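Local coordinates for protein bifunctional cytochrome P450/NADPH--P450 reductase (Deinococcus aerius, PDB 7F3H) that is the heme domain of a self-sufficient cytochrome P450 monooxygenase fused to its reductase, probably hydroxylating organic substrates with NADPH and oxygen, at residues Ile82-Gly87 with Arg206-Asp211; Leu151-Ile156 with Pro175-Leu180. All coordinates share one frame; numbering follows the deposited sequence.

Interaction 1. Residues Ile82-Gly87 with Arg206-Asp211; sequences IRNLGG and RAYWAD. With SO4 (sulfate ion), chain G.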
loop_
_atom_site.group_PDB
_atom_site.type_symbol
_atom_site.label_atom_id
_atom_site.label_comp_id
_atom_site.label_asym_id
_atom_site.label_seq_id
_atom_site.Cartn_x
_atom_site.Cartn_y
_atom_site.Cartn_z
ATOM N N ILE A 82 -8.906 12.026 4.339
ATOM C CA ILE A 82 -7.857 11.811 3.330
ATOM C C ILE A 82 -8.238 12.505 2.029
ATOM O O ILE A 82 -7.364 12.900 1.236
ATOM C CB ILE A 82 -7.549 10.297 3.116
ATOM C CG1 ILE A 82 -6.367 10.106 2.175
ATOM C CG2 ILE A 82 -8.709 9.534 2.493
ATOM C CD1 ILE A 82 -5.055 10.661 2.735
ATOM N N ARG A 83 -9.542 12.698 1.802
ATOM C CA ARG A 83 -9.974 13.447 0.629
ATOM C C ARG A 83 -9.496 14.897 0.650
ATOM O O ARG A 83 -9.375 15.499 -0.422
ATOM C CB ARG A 83 -11.500 13.404 0.483
ATOM C CG ARG A 83 -11.981 14.011 -0.859
ATOM C CD ARG A 83 -13.425 13.692 -1.168
ATOM N NE ARG A 83 -13.893 14.432 -2.336
ATOM C CZ ARG A 83 -14.647 13.911 -3.305
ATOM N NH1 ARG A 83 -15.028 12.632 -3.252
ATOM N NH2 ARG A 83 -15.041 14.671 -4.321
ATOM N N ASN A 84 -9.210 15.466 1.837
ATOM C CA ASN A 84 -8.692 16.836 1.917
ATOM C C ASN A 84 -7.524 17.047 0.982
ATOM O O ASN A 84 -7.344 18.144 0.441
ATOM C CB ASN A 84 -8.198 17.181 3.326
ATOM C CG ASN A 84 -9.298 17.311 4.323
ATOM O OD1 ASN A 84 -10.441 17.605 3.973
ATOM N ND2 ASN A 84 -8.964 17.113 5.589
ATOM N N LEU A 85 -6.759 16.005 0.734
ATOM C CA LEU A 85 -5.682 16.088 -0.223
ATOM C C LEU A 85 -5.819 15.152 -1.413
ATOM O O LEU A 85 -5.173 15.397 -2.440
ATOM C CB LEU A 85 -4.337 15.974 0.538
ATOM C CG LEU A 85 -3.764 14.851 1.403
ATOM C CD1 LEU A 85 -2.250 14.902 1.637
ATOM C CD2 LEU A 85 -4.407 15.130 2.787
ATOM N N GLY A 86 -6.741 14.193 -1.380
ATOM C CA GLY A 86 -6.956 13.391 -2.578
ATOM C C GLY A 86 -7.943 13.934 -3.603
ATOM O O GLY A 86 -7.889 13.561 -4.780
ATOM N N GLY A 87 -8.871 14.782 -3.140
ATOM C CA GLY A 87 -9.930 15.354 -3.945
ATOM C C GLY A 87 -10.804 14.276 -4.538
ATOM O O GLY A 87 -11.077 13.236 -3.923
ATOM N N ARG A 206 -4.324 25.323 10.505
ATOM C CA ARG A 206 -3.940 26.359 9.545
ATOM C C ARG A 206 -2.709 25.941 8.768
ATOM O O ARG A 206 -2.656 26.049 7.538
ATOM C CB ARG A 206 -3.662 27.692 10.239
ATOM C CG ARG A 206 -4.808 28.320 10.964
ATOM C CD ARG A 206 -4.443 29.761 11.303
ATOM N NE ARG A 206 -5.213 30.292 12.416
ATOM C CZ ARG A 206 -4.715 30.496 13.630
ATOM N NH1 ARG A 206 -3.430 30.222 13.899
ATOM N NH2 ARG A 206 -5.509 30.978 14.578
ATOM N N ALA A 207 -1.693 25.469 9.480
ATOM C CA ALA A 207 -0.508 24.975 8.793
ATOM C C ALA A 207 -0.832 23.766 7.903
ATOM O O ALA A 207 -0.224 23.590 6.847
ATOM C CB ALA A 207 0.576 24.659 9.821
ATOM N N TYR A 208 -1.809 22.947 8.285
ATOM C CA TYR A 208 -2.150 21.782 7.470
ATOM C C TYR A 208 -2.708 22.217 6.119
ATOM O O TYR A 208 -2.172 21.843 5.066
ATOM C CB TYR A 208 -3.121 20.903 8.272
ATOM C CG TYR A 208 -3.892 19.818 7.574
ATOM C CD1 TYR A 208 -3.291 18.599 7.206
ATOM C CD2 TYR A 208 -5.260 19.968 7.361
ATOM C CE1 TYR A 208 -4.043 17.584 6.590
ATOM C CE2 TYR A 208 -6.016 18.958 6.745
ATOM C CZ TYR A 208 -5.406 17.774 6.371
ATOM O OH TYR A 208 -6.192 16.808 5.785
ATOM N N TRP A 209 -3.733 23.075 6.134
ATOM C CA TRP A 209 -4.274 23.573 4.872
ATOM C C TRP A 209 -3.221 24.348 4.085
ATOM O O TRP A 209 -3.238 24.331 2.840
ATOM C CB TRP A 209 -5.524 24.426 5.119
ATOM C CG TRP A 209 -6.657 23.596 5.682
ATOM C CD1 TRP A 209 -7.109 23.579 6.980
ATOM C CD2 TRP A 209 -7.431 22.627 4.982
ATOM N NE1 TRP A 209 -8.124 22.669 7.125
ATOM C CE2 TRP A 209 -8.348 22.071 5.913
ATOM C CE3 TRP A 209 -7.442 22.173 3.672
ATOM C CZ2 TRP A 209 -9.262 21.083 5.563
ATOM C CZ3 TRP A 209 -8.361 21.194 3.318
ATOM C CH2 TRP A 209 -9.259 20.665 4.268
ATOM N N ALA A 210 -2.260 24.968 4.783
ATOM C CA ALA A 210 -1.176 25.671 4.095
ATOM C C ALA A 210 -0.261 24.706 3.361
ATOM O O ALA A 210 0.104 24.950 2.200
ATOM C CB ALA A 210 -0.372 26.516 5.093
ATOM N N ASP A 211 0.175 23.643 4.062
ATOM C CA ASP A 211 0.929 22.531 3.481
ATOM C C ASP A 211 0.252 22.026 2.211
ATOM O O ASP A 211 0.897 21.832 1.163
ATOM C CB ASP A 211 1.019 21.379 4.500
ATOM C CG ASP A 211 2.121 21.557 5.530
ATOM O OD1 ASP A 211 3.035 22.365 5.296
ATOM O OD2 ASP A 211 2.083 20.869 6.578
HETATM S S SO4 G . -13.734 18.262 -4.137
HETATM O O1 SO4 G . -13.282 19.668 -4.227
HETATM O O2 SO4 G . -12.988 17.525 -3.074
HETATM O O3 SO4 G . -15.175 18.251 -3.819
HETATM O O4 SO4 G . -13.557 17.629 -5.467
#
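Asn84 and Tyr208 make the polar link between helix 80-86 and helix 199-227. Asn84 ND2 donates to Tyr208 OH at 2.8 Å, with an N-H...O angle of 161°. The hydroxyl lies almost in the amide plane, while the amide meets the phenol ring at its edge, the two planes being 71° apart. With CG anti to the carbonyl carbon (chi1 -70°), the Asn84 amide leans out to helix 199-227. Tyr208 OH is also hydrogen-bonded to Thr187 OG1 of helix 175-190.

Packing surrounds this bond. Asn84 OD1 lies near the plane of the Trp209 indole, at its rim, 3.3 Å from Trp209 CH2. The amide and indole planes are strongly inclined, and this is an edge contact. Tyr208 CE2 lies over one face of the same indole, 3.9 Å above its plane and offset toward the rim. The Leu85 methyl CD2 packs against the hydroxyl, 3.9 Å from Tyr208 OH. Leu85 and Tyr208 also pack on helix 175-190.

The charged group of helix 80-86, Arg83, turns away from helix 199-227. Arg83 NE gives a weak hydrogen bond of 3.3 Å to O2 of a sulfate, probably from the crystallisation liquor. Gly87 O lies 3.4 Å above one face of the Arg83 guanidinium, and NH1 makes a salt bridge with Glu97. Gly87 leaves the helix with positive phi.

Helix 80-86 lies in the region of the P450 B' helix, and helix 199-227 is the G helix. The Asn84 amide, set against the edges of the Tyr208 and Trp209 rings, forms the centre of the contact. Tyr208 is buried, and its hydroxyl has partners on helix 80-86 and on helix 175-190, the F helix, so it links all three.

Interaction 2. Residues Leu151-Ile156 with Pro175-Leu180; sequences LTLDTI and PFLQAL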
loop_
_atom_site.group_PDB
_atom_site.type_symbol
_atom_site.label_atom_id
_atom_site.label_comp_id
_atom_site.label_asym_id
_atom_site.label_seq_id
_atom_site.Cartn_x
_atom_site.Cartn_y
_atom_site.Cartn_z
ATOM N N LEU A 151 12.837 5.639 -1.822
ATOM C CA LEU A 151 12.750 4.898 -3.076
ATOM C C LEU A 151 11.405 5.120 -3.745
ATOM O O LEU A 151 11.335 5.576 -4.890
ATOM C CB LEU A 151 12.991 3.402 -2.849
ATOM C CG LEU A 151 12.714 2.455 -4.037
ATOM C CD1 LEU A 151 13.776 2.595 -5.129
ATOM C CD2 LEU A 151 12.650 0.999 -3.562
ATOM N N THR A 152 10.324 4.835 -3.020
ATOM C CA THR A 152 8.997 4.824 -3.629
ATOM C C THR A 152 8.504 6.239 -3.943
ATOM O O THR A 152 7.928 6.463 -5.008
ATOM C CB THR A 152 8.018 4.066 -2.728
ATOM O OG1 THR A 152 8.013 4.641 -1.411
ATOM C CG2 THR A 152 8.422 2.596 -2.635
ATOM N N LEU A 153 8.759 7.220 -3.069
ATOM C CA LEU A 153 8.411 8.597 -3.401
ATOM C C LEU A 153 9.117 9.052 -4.670
ATOM O O LEU A 153 8.484 9.581 -5.581
ATOM C CB LEU A 153 8.741 9.522 -2.246
ATOM C CG LEU A 153 7.703 9.618 -1.134
ATOM C CD1 LEU A 153 8.199 10.560 -0.011
ATOM C CD2 LEU A 153 6.326 10.041 -1.681
ATOM N N ASP A 154 10.432 8.873 -4.748
ATOM C CA ASP A 154 11.137 9.300 -5.954
ATOM C C ASP A 154 10.637 8.567 -7.187
ATOM O O ASP A 154 10.480 9.170 -8.258
ATOM C CB ASP A 154 12.629 9.091 -5.791
ATOM C CG ASP A 154 13.275 10.240 -5.082
ATOM O OD1 ASP A 154 12.532 10.961 -4.393
ATOM O OD2 ASP A 154 14.512 10.407 -5.182
ATOM N N THR A 155 10.381 7.270 -7.063
ATOM C CA THR A 155 9.960 6.500 -8.224
ATOM C C THR A 155 8.590 6.963 -8.697
ATOM O O THR A 155 8.377 7.217 -9.896
ATOM C CB THR A 155 9.957 5.011 -7.891
ATOM O OG1 THR A 155 11.276 4.617 -7.473
ATOM C CG2 THR A 155 9.610 4.219 -9.113
ATOM N N ILE A 156 7.636 7.053 -7.773
ATOM C CA ILE A 156 6.311 7.444 -8.199
ATOM C C ILE A 156 6.328 8.897 -8.692
ATOM O O ILE A 156 5.629 9.218 -9.646
ATOM C CB ILE A 156 5.276 7.160 -7.083
ATOM C CG1 ILE A 156 3.880 7.074 -7.676
ATOM C CG2 ILE A 156 5.236 8.246 -6.070
ATOM C CD1 ILE A 156 3.770 6.068 -8.830
ATOM N N PRO A 175 11.177 20.000 0.458
ATOM C CA PRO A 175 10.002 20.570 1.156
ATOM C C PRO A 175 8.663 20.007 0.724
ATOM O O PRO A 175 7.793 19.803 1.580
ATOM C CB PRO A 175 10.106 22.062 0.807
ATOM C CG PRO A 175 11.567 22.303 0.763
ATOM C CD PRO A 175 12.126 21.056 0.062
ATOM N N PHE A 176 8.453 19.795 -0.582
ATOM C CA PHE A 176 7.201 19.191 -1.053
ATOM C C PHE A 176 6.913 17.873 -0.329
ATOM O O PHE A 176 5.788 17.640 0.123
ATOM C CB PHE A 176 7.242 19.012 -2.575
ATOM C CG PHE A 176 6.015 18.319 -3.163
ATOM C CD1 PHE A 176 5.957 16.925 -3.267
ATOM C CD2 PHE A 176 4.943 19.056 -3.650
ATOM C CE1 PHE A 176 4.852 16.299 -3.816
ATOM C CE2 PHE A 176 3.830 18.415 -4.200
ATOM C CZ PHE A 176 3.794 17.044 -4.283
ATOM N N LEU A 177 7.939 17.039 -0.133
ATOM C CA LEU A 177 7.734 15.755 0.537
ATOM C C LEU A 177 7.594 15.910 2.046
ATOM O O LEU A 177 6.877 15.121 2.682
ATOM C CB LEU A 177 8.867 14.794 0.183
ATOM C CG LEU A 177 9.001 14.548 -1.333
ATOM C CD1 LEU A 177 10.218 13.716 -1.630
ATOM C CD2 LEU A 177 7.744 13.902 -1.905
ATOM N N GLN A 178 8.238 16.926 2.638
ATOM C CA GLN A 178 8.017 17.190 4.058
ATOM C C GLN A 178 6.583 17.653 4.304
ATOM O O GLN A 178 5.939 17.232 5.283
ATOM C CB GLN A 178 9.014 18.237 4.568
ATOM C CG GLN A 178 10.424 17.696 4.816
ATOM C CD GLN A 178 11.476 18.796 4.969
ATOM O OE1 GLN A 178 11.187 19.986 4.822
ATOM N NE2 GLN A 178 12.706 18.394 5.256
ATOM N N ALA A 179 6.055 18.482 3.398
ATOM C CA ALA A 179 4.662 18.896 3.470
ATOM C C ALA A 179 3.728 17.693 3.311
ATOM O O ALA A 179 2.752 17.546 4.065
ATOM C CB ALA A 179 4.388 19.964 2.399
ATOM N N LEU A 180 4.009 16.820 2.330
ATOM C CA LEU A 180 3.250 15.567 2.199
ATOM C C LEU A 180 3.240 14.777 3.506
ATOM O O LEU A 180 2.180 14.331 3.970
ATOM C CB LEU A 180 3.817 14.693 1.075
ATOM C CG LEU A 180 3.006 13.433 0.746
ATOM C CD1 LEU A 180 1.598 13.833 0.287
ATOM C CD2 LEU A 180 3.689 12.605 -0.309
#
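Leu153 meets Leu177 and Leu180 in a purely apolar contact, and no hydrogen bond crosses between residues 151-156 and 175-180. The methyl ends of Leu153 and Leu177 meet head-on, Leu153 CD1 lying 3.9 Å from Leu177 CD2. The other methyl, Leu153 CD2, comes 3.9 Å from Leu180 CD2, and these two side chains lie alongside, running opposite ways. Leu177 meets both methyls of Leu153, CD1 more closely, while Leu180 reaches CD2 alone. Leu180 directs its CG anti to the backbone N (chi1 -173°), whereas Leu177 holds CG beside its N (chi1 -58°). Replacing Leu153 by an alanine removes both methyls and would probably open a gap facing Leu177 and Leu180.

Within the two segments, the one side-chain hydrogen bond lies in helix 144-161. Leu151 O accepts from Thr155 N at 2.9 Å and from Thr155 OG1 at 2.8 Å, the hydroxyl standing above the carbonyl plane. The second bond turns the hydroxyl back onto the helix's own backbone. The Thr155 side chain also touches Glu414 of helix 408-425.

Around the leucines, Leu153 touches His269 and Leu180 touches Ile266, both on helix 254-285. Ile156 touches the heme. This is the buried packing of the E and F helices beside the long central helix, 254-285, of the cytochrome P450 fold.

How the interactions relate
Helix 175-190 connects the two contacts. It supplies Leu177 and Leu180 to interaction 2, and further along it borders interaction 1. The centres are 16 Å apart, yet the two groups touch: Leu85 CD1 is 4.2 Å from Leu180 CD1, and Asp211 OD1 is 4.0 Å from Ala179 CB. Leu85 and Leu180 also both pack on Ile266 of helix 254-285. In sequence, both segments of interaction 2 fall between those of interaction 1. Segment 151-156 reaches the heme through Ile156, while in interaction 1 the Leu85 side chain stays about 13 Å from it. One contact is partly polar and partly exposed; the other is buried and apolar.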